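Long-range contacts in binary enterotoxin of Clostridium perfringens component a (Clostridium perfringens, PDB 5WU0), which binds NAD(H) and, as the enzymatic component of a binary clostridial toxin, probably transfers ADP-ribose from NAD(+) to a target protein, likely actin: residues Ser115-Glu120 and Gly200-Lys205; Met145-Ile150 and Ser194-Lys199; Ile295-Arg300 and Leu362-Gly367; Lys329-Thr334 and Ile395-Glu400. All coordinates share one frame; numbering follows the deposited sequence.

Interaction 1: residues Ser115-Glu120 and Gly200-Lys205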
# COMPACT_ATOMS: atom_id res chain seq x y z
N SER A 115 -26.06 -20.66 -0.50
CA SER A 115 -25.09 -19.83 0.21
C SER A 115 -23.83 -20.60 0.60
O SER A 115 -22.78 -19.99 0.82
CB SER A 115 -25.73 -19.22 1.47
OG SER A 115 -26.20 -20.23 2.36
N ASN A 116 -23.95 -21.92 0.68
CA ASN A 116 -22.83 -22.82 0.99
C ASN A 116 -21.90 -23.03 -0.20
O ASN A 116 -20.81 -23.58 -0.05
CB ASN A 116 -23.35 -24.19 1.46
CG ASN A 116 -23.81 -24.18 2.91
OD1 ASN A 116 -23.23 -23.49 3.75
ND2 ASN A 116 -24.86 -24.96 3.21
N ILE A 117 -22.33 -22.62 -1.39
CA ILE A 117 -21.59 -22.96 -2.60
C ILE A 117 -21.09 -21.72 -3.35
O ILE A 117 -21.86 -20.82 -3.68
CB ILE A 117 -22.45 -23.83 -3.56
CG1 ILE A 117 -22.41 -25.30 -3.14
CG2 ILE A 117 -21.94 -23.76 -4.99
CD1 ILE A 117 -23.26 -25.64 -1.95
N ILE A 118 -19.79 -21.68 -3.62
CA ILE A 118 -19.21 -20.53 -4.28
C ILE A 118 -19.55 -20.49 -5.77
O ILE A 118 -19.48 -21.50 -6.46
CB ILE A 118 -17.71 -20.49 -4.08
CG1 ILE A 118 -17.41 -19.92 -2.70
CG2 ILE A 118 -17.02 -19.64 -5.15
CD1 ILE A 118 -15.96 -19.75 -2.44
N ASP A 119 -19.95 -19.31 -6.23
CA ASP A 119 -20.27 -19.09 -7.64
C ASP A 119 -19.04 -19.25 -8.53
O ASP A 119 -17.99 -18.64 -8.29
CB ASP A 119 -20.89 -17.71 -7.83
CG ASP A 119 -21.33 -17.47 -9.25
OD1 ASP A 119 -22.41 -17.97 -9.63
OD2 ASP A 119 -20.59 -16.78 -9.99
N GLU A 120 -19.18 -20.06 -9.57
CA GLU A 120 -18.06 -20.42 -10.42
C GLU A 120 -17.50 -19.24 -11.21
O GLU A 120 -16.29 -19.11 -11.39
CB GLU A 120 -18.47 -21.55 -11.38
CG GLU A 120 -18.74 -22.89 -10.68
CD GLU A 120 -19.46 -23.91 -11.56
OE1 GLU A 120 -19.23 -23.94 -12.79
OE2 GLU A 120 -20.26 -24.70 -11.01
N GLY A 200 -19.28 -27.30 6.46
CA GLY A 200 -20.33 -27.42 5.47
C GLY A 200 -20.43 -26.30 4.46
O GLY A 200 -21.18 -26.41 3.49
N LYS A 201 -19.66 -25.23 4.67
CA LYS A 201 -19.69 -24.03 3.81
C LYS A 201 -18.39 -23.83 3.00
O LYS A 201 -17.29 -24.11 3.47
CB LYS A 201 -19.95 -22.79 4.66
CG LYS A 201 -20.04 -21.50 3.88
CD LYS A 201 -20.04 -20.29 4.81
CE LYS A 201 -20.30 -18.99 4.07
NZ LYS A 201 -20.76 -17.93 5.02
N GLN A 202 -18.54 -23.33 1.77
CA GLN A 202 -17.40 -23.07 0.90
C GLN A 202 -16.87 -21.65 1.03
O GLN A 202 -17.62 -20.68 0.99
CB GLN A 202 -17.74 -23.33 -0.57
CG GLN A 202 -17.83 -24.80 -0.93
CD GLN A 202 -18.28 -25.00 -2.35
OE1 GLN A 202 -18.26 -24.07 -3.16
NE2 GLN A 202 -18.69 -26.22 -2.67
N TYR A 203 -15.56 -21.55 1.17
CA TYR A 203 -14.86 -20.29 1.21
C TYR A 203 -13.84 -20.29 0.08
O TYR A 203 -13.32 -21.35 -0.30
CB TYR A 203 -14.18 -20.09 2.56
CG TYR A 203 -15.13 -20.07 3.74
CD1 TYR A 203 -15.56 -21.24 4.35
CD2 TYR A 203 -15.58 -18.86 4.27
CE1 TYR A 203 -16.42 -21.21 5.43
CE2 TYR A 203 -16.43 -18.81 5.34
CZ TYR A 203 -16.85 -20.00 5.92
OH TYR A 203 -17.69 -19.95 7.00
N ALA A 204 -13.57 -19.12 -0.46
CA ALA A 204 -12.47 -18.95 -1.40
C ALA A 204 -11.18 -18.88 -0.60
O ALA A 204 -10.98 -17.97 0.21
CB ALA A 204 -12.65 -17.70 -2.24
N LYS A 205 -10.33 -19.87 -0.79
CA LYS A 205 -9.08 -19.91 -0.06
C LYS A 205 -7.98 -19.27 -0.89
O LYS A 205 -7.72 -19.68 -2.02
CB LYS A 205 -8.72 -21.35 0.31
CG LYS A 205 -7.52 -21.47 1.22
CD LYS A 205 -7.22 -22.94 1.52
CE LYS A 205 -5.87 -23.12 2.20
NZ LYS A 205 -5.74 -24.51 2.74
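Gln202 grips the loop 115-120 at two successive points, once with its backbone and once with its amide. Its N donates to Asn116 O at 2.9 Å, and two residues further on Ile118 N donates to Gln202 OE1, also at 2.9 Å. The second bond is nearly straight at the hydrogen (169°), although the donor stands above the plane of the side-chain amide. With CG beside its backbone N (chi1 -75°) and an extended chain beyond, Gln202 runs past Asn116 O and reaches the Ile118 amide, while Ile117 CG1 lies 3.9 Å from Gln202 NE2. On the buried side the tip of Ile118 presses over the strand backbone, CD1 lying 3.2 Å from Ala204 N and 3.9 Å from Ala204 CB. At the outer end Asn116 OD1 meets Lys201 CB at 3.5 Å, but the ammonium of Lys201 continues to Ser152 O. Further out, Ser111 bonds to Ile117, and Ile123 of helix 120-130 touches both Ile118 and Ala204. Asp119 caps the start of that helix through Ala122 N. The backbone and side chain of one strand residue thus tie an irregular loop to the start of strand 201-211 in the mixed sheet of the first ADP-ribosyltransferase-like domain.

Interaction 2: residues Met145-Ile150 and Ser194-Lys199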
# COMPACT_ATOMS: atom_id res chain seq x y z
N MET A 145 -3.39 -19.31 14.37
CA MET A 145 -2.43 -20.38 14.05
C MET A 145 -2.98 -21.59 13.33
O MET A 145 -2.23 -22.40 12.79
CB MET A 145 -1.77 -20.88 15.33
CG MET A 145 -1.26 -19.77 16.18
SD MET A 145 -0.44 -20.37 17.65
CE MET A 145 0.49 -18.91 17.99
N THR A 146 -4.29 -21.73 13.33
CA THR A 146 -4.91 -22.92 12.78
C THR A 146 -6.11 -22.56 11.93
O THR A 146 -6.69 -21.47 12.03
CB THR A 146 -5.33 -23.89 13.89
OG1 THR A 146 -6.10 -23.19 14.88
CG2 THR A 146 -4.11 -24.51 14.54
N GLU A 147 -6.45 -23.48 11.06
CA GLU A 147 -7.69 -23.38 10.31
C GLU A 147 -8.85 -23.13 11.27
O GLU A 147 -9.06 -23.89 12.23
CB GLU A 147 -7.90 -24.66 9.52
CG GLU A 147 -8.50 -24.48 8.17
CD GLU A 147 -8.49 -25.77 7.40
OE1 GLU A 147 -7.39 -26.30 7.13
OE2 GLU A 147 -9.59 -26.28 7.12
N PRO A 148 -9.58 -22.03 11.05
CA PRO A 148 -10.74 -21.74 11.89
C PRO A 148 -11.75 -22.88 11.83
O PRO A 148 -11.86 -23.56 10.80
CB PRO A 148 -11.31 -20.45 11.28
CG PRO A 148 -10.09 -19.80 10.64
CD PRO A 148 -9.32 -20.96 10.08
N ASP A 149 -12.47 -23.09 12.92
CA ASP A 149 -13.41 -24.19 13.01
C ASP A 149 -14.83 -23.65 13.10
O ASP A 149 -15.79 -24.42 13.28
CB ASP A 149 -13.08 -25.07 14.22
CG ASP A 149 -13.73 -26.44 14.16
OD1 ASP A 149 -14.23 -26.81 13.07
OD2 ASP A 149 -13.72 -27.15 15.18
N ILE A 150 -14.98 -22.34 12.96
CA ILE A 150 -16.29 -21.69 13.14
C ILE A 150 -16.76 -20.97 11.88
O ILE A 150 -15.95 -20.62 11.01
CB ILE A 150 -16.27 -20.69 14.31
CG1 ILE A 150 -14.85 -20.18 14.55
CG2 ILE A 150 -16.81 -21.33 15.57
CD1 ILE A 150 -14.36 -19.25 13.50
N SER A 194 -8.07 -21.71 -4.31
CA SER A 194 -8.89 -22.91 -4.31
C SER A 194 -10.15 -22.70 -3.47
O SER A 194 -10.32 -21.67 -2.82
CB SER A 194 -8.09 -24.12 -3.79
OG SER A 194 -7.60 -23.89 -2.47
N ILE A 195 -11.04 -23.68 -3.51
CA ILE A 195 -12.19 -23.66 -2.63
C ILE A 195 -11.93 -24.62 -1.48
O ILE A 195 -11.46 -25.73 -1.69
CB ILE A 195 -13.48 -24.04 -3.35
CG1 ILE A 195 -13.80 -22.97 -4.41
CG2 ILE A 195 -14.62 -24.16 -2.36
CD1 ILE A 195 -15.00 -23.26 -5.27
N VAL A 196 -12.18 -24.16 -0.27
CA VAL A 196 -12.10 -25.00 0.92
C VAL A 196 -13.50 -25.11 1.50
O VAL A 196 -14.30 -24.19 1.37
CB VAL A 196 -11.12 -24.44 1.97
CG1 VAL A 196 -11.61 -23.09 2.50
CG2 VAL A 196 -10.90 -25.42 3.11
N THR A 197 -13.81 -26.24 2.10
CA THR A 197 -15.08 -26.39 2.79
C THR A 197 -14.83 -26.53 4.29
O THR A 197 -14.21 -27.50 4.74
CB THR A 197 -15.87 -27.59 2.28
OG1 THR A 197 -16.22 -27.36 0.91
CG2 THR A 197 -17.15 -27.81 3.11
N ILE A 198 -15.29 -25.55 5.05
CA ILE A 198 -15.23 -25.64 6.50
C ILE A 198 -16.65 -25.60 7.05
O ILE A 198 -17.43 -24.71 6.69
CB ILE A 198 -14.38 -24.52 7.12
CG1 ILE A 198 -13.09 -24.32 6.34
CG2 ILE A 198 -14.07 -24.85 8.57
CD1 ILE A 198 -12.16 -23.27 6.94
N LYS A 199 -16.97 -26.57 7.90
CA LYS A 199 -18.27 -26.66 8.57
C LYS A 199 -19.43 -26.60 7.58
O LYS A 199 -20.43 -25.91 7.82
CB LYS A 199 -18.39 -25.57 9.62
CG LYS A 199 -18.67 -26.08 11.03
CD LYS A 199 -17.66 -27.15 11.44
CE LYS A 199 -18.05 -27.81 12.76
NZ LYS A 199 -17.41 -29.16 12.88
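Glu147, Pro148 and Asp149 cross the end of strand 187-198, just before the chain turns into strand 201-211, in the N-terminal ADP-ribosyltransferase-like half of the chain. The contact illustrates how a loop can lean on a beta hairpin with no backbone pairing, hairpin side chains meeting its carbonyls and carboxylates. Ile198 is its buried centre and divides its two branches between neighbouring residues. CG2 stands anti to the backbone N and meets Pro148 O at 3.4 Å; CG1, beside that N (chi1 -44°), carries CD1 to 4.0 Å from Glu147 OE2. The Glu147 chain is extended beyond CG and crosses the isoleucine at a slant, its CG also 4.0 Å from Ile198 CD1. Val196, two residues earlier and also directed at the loop, adds a marginal touch from CG2 to the same carboxylate. Tyr97 of strand 92-98 packs against both Pro148 and Ile198, while Glu147 is bonded through its backbone to Ala13. The outer end is polar and looser. Lys199, in the turn with positive phi, bends at chi2 and carries its methylene chain slantwise across Asp149, CD being 3.8 Å from Asp149 O. Its charged tip forms a long salt bridge, Lys199 NZ to Asp149 OD1, 4.0 Å.

Interaction 3: residues Ile295-Arg300 and Leu362-Gly367. With NAI (1,4-dihydronicotinamide adenine dinucleotide), chain B.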
# COMPACT_ATOMS: atom_id res chain seq x y z
N ILE A 295 9.40 -0.54 -6.40
CA ILE A 295 9.28 0.48 -5.37
C ILE A 295 7.90 1.13 -5.33
O ILE A 295 7.28 1.35 -6.37
CB ILE A 295 10.37 1.57 -5.55
CG1 ILE A 295 10.26 2.63 -4.45
CG2 ILE A 295 10.25 2.20 -6.94
CD1 ILE A 295 11.42 3.60 -4.41
N ILE A 296 7.41 1.42 -4.13
CA ILE A 296 6.20 2.20 -4.00
C ILE A 296 6.50 3.69 -4.11
O ILE A 296 7.45 4.19 -3.49
CB ILE A 296 5.48 1.96 -2.65
CG1 ILE A 296 5.40 0.47 -2.34
CG2 ILE A 296 4.11 2.59 -2.68
CD1 ILE A 296 4.63 -0.32 -3.38
N THR A 297 5.69 4.40 -4.88
CA THR A 297 5.75 5.85 -4.93
C THR A 297 4.34 6.43 -4.79
O THR A 297 3.36 5.69 -4.93
CB THR A 297 6.42 6.33 -6.24
OG1 THR A 297 6.79 7.72 -6.10
CG2 THR A 297 5.49 6.12 -7.45
N TYR A 298 4.21 7.72 -4.49
CA TYR A 298 2.89 8.31 -4.21
C TYR A 298 2.61 9.54 -5.06
O TYR A 298 3.53 10.23 -5.51
CB TYR A 298 2.75 8.70 -2.73
CG TYR A 298 3.02 7.59 -1.73
CD1 TYR A 298 4.32 7.30 -1.32
CD2 TYR A 298 1.97 6.86 -1.17
CE1 TYR A 298 4.57 6.29 -0.41
CE2 TYR A 298 2.22 5.84 -0.25
CZ TYR A 298 3.51 5.56 0.12
OH TYR A 298 3.75 4.55 1.03
N ARG A 299 1.33 9.83 -5.26
CA ARG A 299 0.92 11.04 -5.97
C ARG A 299 -0.40 11.59 -5.43
O ARG A 299 -1.40 10.87 -5.34
CB ARG A 299 0.79 10.79 -7.48
CG ARG A 299 0.18 11.97 -8.24
CD ARG A 299 0.17 11.80 -9.78
NE ARG A 299 -0.63 12.86 -10.39
CZ ARG A 299 -0.19 14.10 -10.64
NH1 ARG A 299 1.06 14.44 -10.35
NH2 ARG A 299 -1.00 15.00 -11.19
N ARG A 300 -0.39 12.87 -5.06
CA ARG A 300 -1.62 13.58 -4.76
C ARG A 300 -2.24 13.95 -6.11
O ARG A 300 -1.73 14.81 -6.84
CB ARG A 300 -1.34 14.80 -3.88
CG ARG A 300 -0.61 14.45 -2.57
CD ARG A 300 -1.42 13.40 -1.78
NE ARG A 300 -0.68 12.73 -0.71
CZ ARG A 300 -1.02 12.75 0.58
NH1 ARG A 300 -2.08 13.42 1.00
NH2 ARG A 300 -0.27 12.10 1.46
N LEU A 362 1.45 3.91 -5.71
CA LEU A 362 1.79 3.20 -6.94
C LEU A 362 2.89 2.17 -6.77
O LEU A 362 4.02 2.51 -6.37
CB LEU A 362 2.22 4.21 -8.02
CG LEU A 362 2.48 3.75 -9.46
CD1 LEU A 362 1.26 3.03 -10.05
CD2 LEU A 362 2.88 4.92 -10.35
N HIS A 363 2.59 0.92 -7.10
CA HIS A 363 3.63 -0.08 -7.26
C HIS A 363 4.34 0.24 -8.56
O HIS A 363 3.78 0.08 -9.65
CB HIS A 363 3.08 -1.52 -7.26
CG HIS A 363 4.13 -2.56 -7.52
ND1 HIS A 363 4.84 -3.17 -6.50
CD2 HIS A 363 4.62 -3.07 -8.67
CE1 HIS A 363 5.70 -4.03 -7.02
NE2 HIS A 363 5.60 -3.98 -8.34
N LEU A 364 5.56 0.74 -8.44
CA LEU A 364 6.41 1.10 -9.57
C LEU A 364 7.42 -0.02 -9.76
O LEU A 364 8.36 -0.17 -8.96
CB LEU A 364 7.08 2.46 -9.33
CG LEU A 364 8.06 3.05 -10.34
CD1 LEU A 364 7.40 3.13 -11.70
CD2 LEU A 364 8.64 4.44 -9.88
N PRO A 365 7.22 -0.85 -10.81
CA PRO A 365 7.98 -2.08 -11.10
C PRO A 365 9.44 -1.87 -11.48
O PRO A 365 9.78 -0.84 -12.04
CB PRO A 365 7.24 -2.68 -12.31
CG PRO A 365 5.95 -1.95 -12.41
CD PRO A 365 6.19 -0.59 -11.82
N ASN A 366 10.28 -2.86 -11.21
CA ASN A 366 11.62 -2.94 -11.77
C ASN A 366 11.56 -2.72 -13.28
O ASN A 366 10.68 -3.24 -13.94
CB ASN A 366 12.24 -4.31 -11.45
CG ASN A 366 13.73 -4.37 -11.72
OD1 ASN A 366 14.21 -3.72 -12.64
ND2 ASN A 366 14.45 -5.15 -10.93
N GLY A 367 12.49 -1.93 -13.81
CA GLY A 367 12.59 -1.73 -15.25
C GLY A 367 11.68 -0.68 -15.87
O GLY A 367 11.66 -0.55 -17.10
PA NAI B . 0.38 17.85 -13.22
O1A NAI B . 0.61 18.44 -14.58
O2A NAI B . 0.49 16.35 -13.04
O5B NAI B . -1.07 18.35 -12.70
C5B NAI B . -1.69 19.49 -13.28
C4B NAI B . -3.20 19.35 -13.32
O4B NAI B . -3.57 18.54 -14.44
C3B NAI B . -3.75 18.69 -12.05
O3B NAI B . -4.97 19.34 -11.68
C2B NAI B . -4.00 17.26 -12.47
O2B NAI B . -5.10 16.65 -11.77
C1B NAI B . -4.25 17.37 -13.96
N9A NAI B . -3.74 16.15 -14.65
C8A NAI B . -2.53 15.59 -14.51
N7A NAI B . -2.41 14.48 -15.30
C5A NAI B . -3.59 14.32 -15.93
C6A NAI B . -4.17 13.36 -16.89
N6A NAI B . -3.46 12.32 -17.35
N1A NAI B . -5.45 13.55 -17.29
C2A NAI B . -6.19 14.57 -16.84
N3A NAI B . -5.73 15.49 -15.97
C4A NAI B . -4.46 15.41 -15.49
O3 NAI B . 1.34 18.52 -12.12
PN NAI B . 1.01 18.64 -10.53
O1N NAI B . -0.29 19.39 -10.33
O2N NAI B . 1.24 17.32 -9.84
O5D NAI B . 2.22 19.59 -10.07
C5D NAI B . 3.53 19.25 -10.50
C4D NAI B . 4.52 20.00 -9.65
O4D NAI B . 4.49 19.40 -8.36
C3D NAI B . 5.93 19.81 -10.21
O3D NAI B . 6.73 20.94 -9.87
C2D NAI B . 6.42 18.59 -9.46
O2D NAI B . 7.83 18.63 -9.31
C1D NAI B . 5.70 18.67 -8.12
N1N NAI B . 5.36 17.34 -7.60
C2N NAI B . 4.06 16.98 -7.42
C3N NAI B . 3.71 15.73 -6.91
C7N NAI B . 2.27 15.34 -6.71
O7N NAI B . 2.01 14.56 -5.80
N7N NAI B . 1.32 15.84 -7.51
C4N NAI B . 4.76 14.71 -6.56
C5N NAI B . 6.11 15.21 -6.80
C6N NAI B . 6.35 16.49 -7.30
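Ile295 and Leu364 both place their gamma branch anti to the backbone N (chi1 -179° for Ile295 CG1, 177° for Leu364 CG), and the two run alongside each other in the same direction. Ile295 CG2 is thereby left to meet Leu364 CB at 4.0 Å. Thr297 and Leu362 repeat the pattern: with OG1 turned to Thr343, Thr297 CG2 faces Leu362 CB. These are the hydrogen-bonded pairs of an antiparallel ladder in the sheet of the NAD-binding ADP-ribosyltransferase domain, each closed by two backbone bonds; the shorter of those at Thr297 runs from Leu362 N to Thr297 O, 2.7 Å. Ile296 pairs with His363 between them, on the other face, and its CA approaches Leu362 O at 3.2 Å. Leu420 of strand 411-420 packs against Leu362 and Leu364. Strand 295-301 then runs on to the dinucleotide. Through its backbone Arg300 holds the carboxamide, Arg300 N bonding O7N of the NADH at 3.0 Å and Arg300 O accepting from N7N. Arg299, extended from CG to NE, spans the diphosphate and is salt-bridged to Glu305. Arg299 NH1 donates to NADH O2N on the nicotinamide side at 2.9 Å, and Arg299 NH2 makes a weak bond to NADH O2A, 2.7 Å.

Interaction 4: residues Lys329-Thr334 and Ile395-Glu400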
# COMPACT_ATOMS: atom_id res chain seq x y z
N LYS A 329 -16.72 2.49 -10.20
CA LYS A 329 -16.30 2.96 -11.51
C LYS A 329 -14.86 2.55 -11.88
O LYS A 329 -14.58 2.25 -13.04
CB LYS A 329 -16.46 4.48 -11.56
CG LYS A 329 -16.41 5.10 -12.96
CD LYS A 329 -16.37 6.63 -12.87
CE LYS A 329 -16.52 7.30 -14.23
NZ LYS A 329 -17.80 6.93 -14.89
N TRP A 330 -13.95 2.52 -10.91
CA TRP A 330 -12.52 2.43 -11.24
C TRP A 330 -11.84 1.16 -10.77
O TRP A 330 -10.75 0.83 -11.24
CB TRP A 330 -11.78 3.65 -10.68
CG TRP A 330 -12.31 4.93 -11.23
CD1 TRP A 330 -13.04 5.88 -10.56
CD2 TRP A 330 -12.19 5.40 -12.58
NE1 TRP A 330 -13.37 6.91 -11.41
CE2 TRP A 330 -12.86 6.64 -12.65
CE3 TRP A 330 -11.58 4.88 -13.72
CZ2 TRP A 330 -12.93 7.37 -13.84
CZ3 TRP A 330 -11.65 5.61 -14.90
CH2 TRP A 330 -12.32 6.84 -14.95
N LEU A 331 -12.47 0.44 -9.85
CA LEU A 331 -11.88 -0.78 -9.31
C LEU A 331 -11.71 -1.80 -10.44
O LEU A 331 -12.65 -2.07 -11.20
CB LEU A 331 -12.75 -1.35 -8.18
CG LEU A 331 -12.14 -1.89 -6.89
CD1 LEU A 331 -11.26 -0.87 -6.22
CD2 LEU A 331 -13.26 -2.27 -5.94
N GLY A 332 -10.51 -2.37 -10.54
CA GLY A 332 -10.20 -3.35 -11.55
C GLY A 332 -9.83 -2.76 -12.91
O GLY A 332 -9.45 -3.49 -13.83
N LYS A 333 -9.92 -1.45 -13.03
CA LYS A 333 -9.78 -0.82 -14.34
C LYS A 333 -8.34 -0.49 -14.72
O LYS A 333 -7.48 -0.20 -13.87
CB LYS A 333 -10.63 0.45 -14.40
CG LYS A 333 -12.11 0.17 -14.39
CD LYS A 333 -12.50 -0.61 -15.63
CE LYS A 333 -13.98 -0.45 -15.92
NZ LYS A 333 -14.81 -0.95 -14.79
N THR A 334 -8.08 -0.53 -16.02
CA THR A 334 -6.82 -0.03 -16.53
C THR A 334 -7.03 1.34 -17.17
O THR A 334 -7.86 1.50 -18.07
CB THR A 334 -6.21 -1.01 -17.53
OG1 THR A 334 -5.97 -2.25 -16.85
CG2 THR A 334 -4.88 -0.46 -18.08
N ILE A 395 -5.80 -0.36 -11.59
CA ILE A 395 -6.38 -0.04 -10.27
C ILE A 395 -6.62 -1.29 -9.44
O ILE A 395 -7.46 -2.12 -9.79
CB ILE A 395 -7.69 0.76 -10.42
CG1 ILE A 395 -7.46 2.00 -11.30
CG2 ILE A 395 -8.17 1.22 -9.09
CD1 ILE A 395 -6.43 2.93 -10.73
N ASP A 396 -5.89 -1.42 -8.33
CA ASP A 396 -5.94 -2.63 -7.49
C ASP A 396 -6.88 -2.52 -6.29
O ASP A 396 -7.52 -3.50 -5.87
CB ASP A 396 -4.54 -2.96 -6.98
CG ASP A 396 -3.52 -3.10 -8.09
OD1 ASP A 396 -3.81 -3.82 -9.08
OD2 ASP A 396 -2.44 -2.46 -7.98
N ASN A 397 -6.94 -1.32 -5.71
CA ASN A 397 -7.74 -1.12 -4.53
C ASN A 397 -7.98 0.35 -4.28
O ASN A 397 -7.21 1.22 -4.69
CB ASN A 397 -7.09 -1.77 -3.30
CG ASN A 397 -8.13 -2.32 -2.31
OD1 ASN A 397 -9.30 -1.96 -2.36
ND2 ASN A 397 -7.70 -3.22 -1.43
N ILE A 398 -9.09 0.60 -3.62
CA ILE A 398 -9.48 1.92 -3.18
C ILE A 398 -9.88 1.78 -1.72
O ILE A 398 -10.79 1.01 -1.38
CB ILE A 398 -10.62 2.48 -4.04
CG1 ILE A 398 -10.20 2.53 -5.52
CG2 ILE A 398 -11.01 3.86 -3.56
CD1 ILE A 398 -11.33 2.85 -6.46
N THR A 399 -9.18 2.50 -0.85
CA THR A 399 -9.41 2.45 0.59
C THR A 399 -9.61 3.87 1.11
O THR A 399 -8.78 4.75 0.88
CB THR A 399 -8.23 1.81 1.34
OG1 THR A 399 -7.89 0.54 0.75
CG2 THR A 399 -8.58 1.63 2.81
N GLU A 400 -10.72 4.10 1.81
CA GLU A 400 -10.98 5.43 2.33
C GLU A 400 -10.32 5.63 3.69
O GLU A 400 -10.18 4.69 4.47
CB GLU A 400 -12.49 5.67 2.44
CG GLU A 400 -13.19 4.68 3.34
CD GLU A 400 -14.69 4.63 3.10
OE1 GLU A 400 -15.36 5.68 3.27
OE2 GLU A 400 -15.20 3.54 2.74
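Ile395 presses its branched CB against the turn that ends helix 320-330, and here the contact is tight. Trp330 O lies 3.2 Å from Ile395 CB, and the same oxygen closes a type II turn by accepting a bond from Lys333 N. With CG1 beside its backbone N and CG2 anti to it (chi1 -54°), Ile395 sets both branches over Trp330 O, while CG1 also comes 3.4 Å from Lys333 O. Two backbone bonds fix this end. Ile395 N donates to Lys333 O at 2.8 Å, almost straight (174°); Gly332 N returns a longer, more bent one to Ile395 O at 3.2 Å. Further along the strand, Leu331 CD1 rests obliquely on Ile398, 3.6 Å from its CG1, adding an apolar contact. The outer side is looser: Gly332 and Lys333 are exposed, and the end of the lysine chain turns from the strand. Gly332 takes positive phi (83°), as the third position of such a turn favours. Between Ile395 and Ile398, Asp396 and Asn397 form a classic beta bulge opposite Asp417 of strand 411-420, and Asn397 ND2 is bonded to Asp101 O. Phe326 of helix 320-330 touches Ile398 and meets the Trp330 ring; Ile416 of strand 411-420 backs Ile395, and strand 334-337, which follows the turn, borders strand 391-403 at the sheet's edge.

Overall arrangement
The four contacts fall into two ADP-ribosyltransferase-like domains with matching sheet orders, 1-3-5-4-2, and come in series: interactions 1 and 2 in the first, 3 and 4 in the second. Interactions 1 and 2, with centres about 11 Å apart, sit on adjacent strands 201-211 and 187-198; interaction 2 is enclosed along the chain by interaction 1. Interactions 3 and 4 alternate along the chain, with centres about 16 Å apart, toward opposite edges of one sheet: strands 295-301 and 358-364, and the turn after helix 320-330 against strand 391-403. Interactions 1 and 3 are about 35 Å apart between centres. The bound NADH lies in the second domain, beside interaction 3, with helix 240-263 among its other partners.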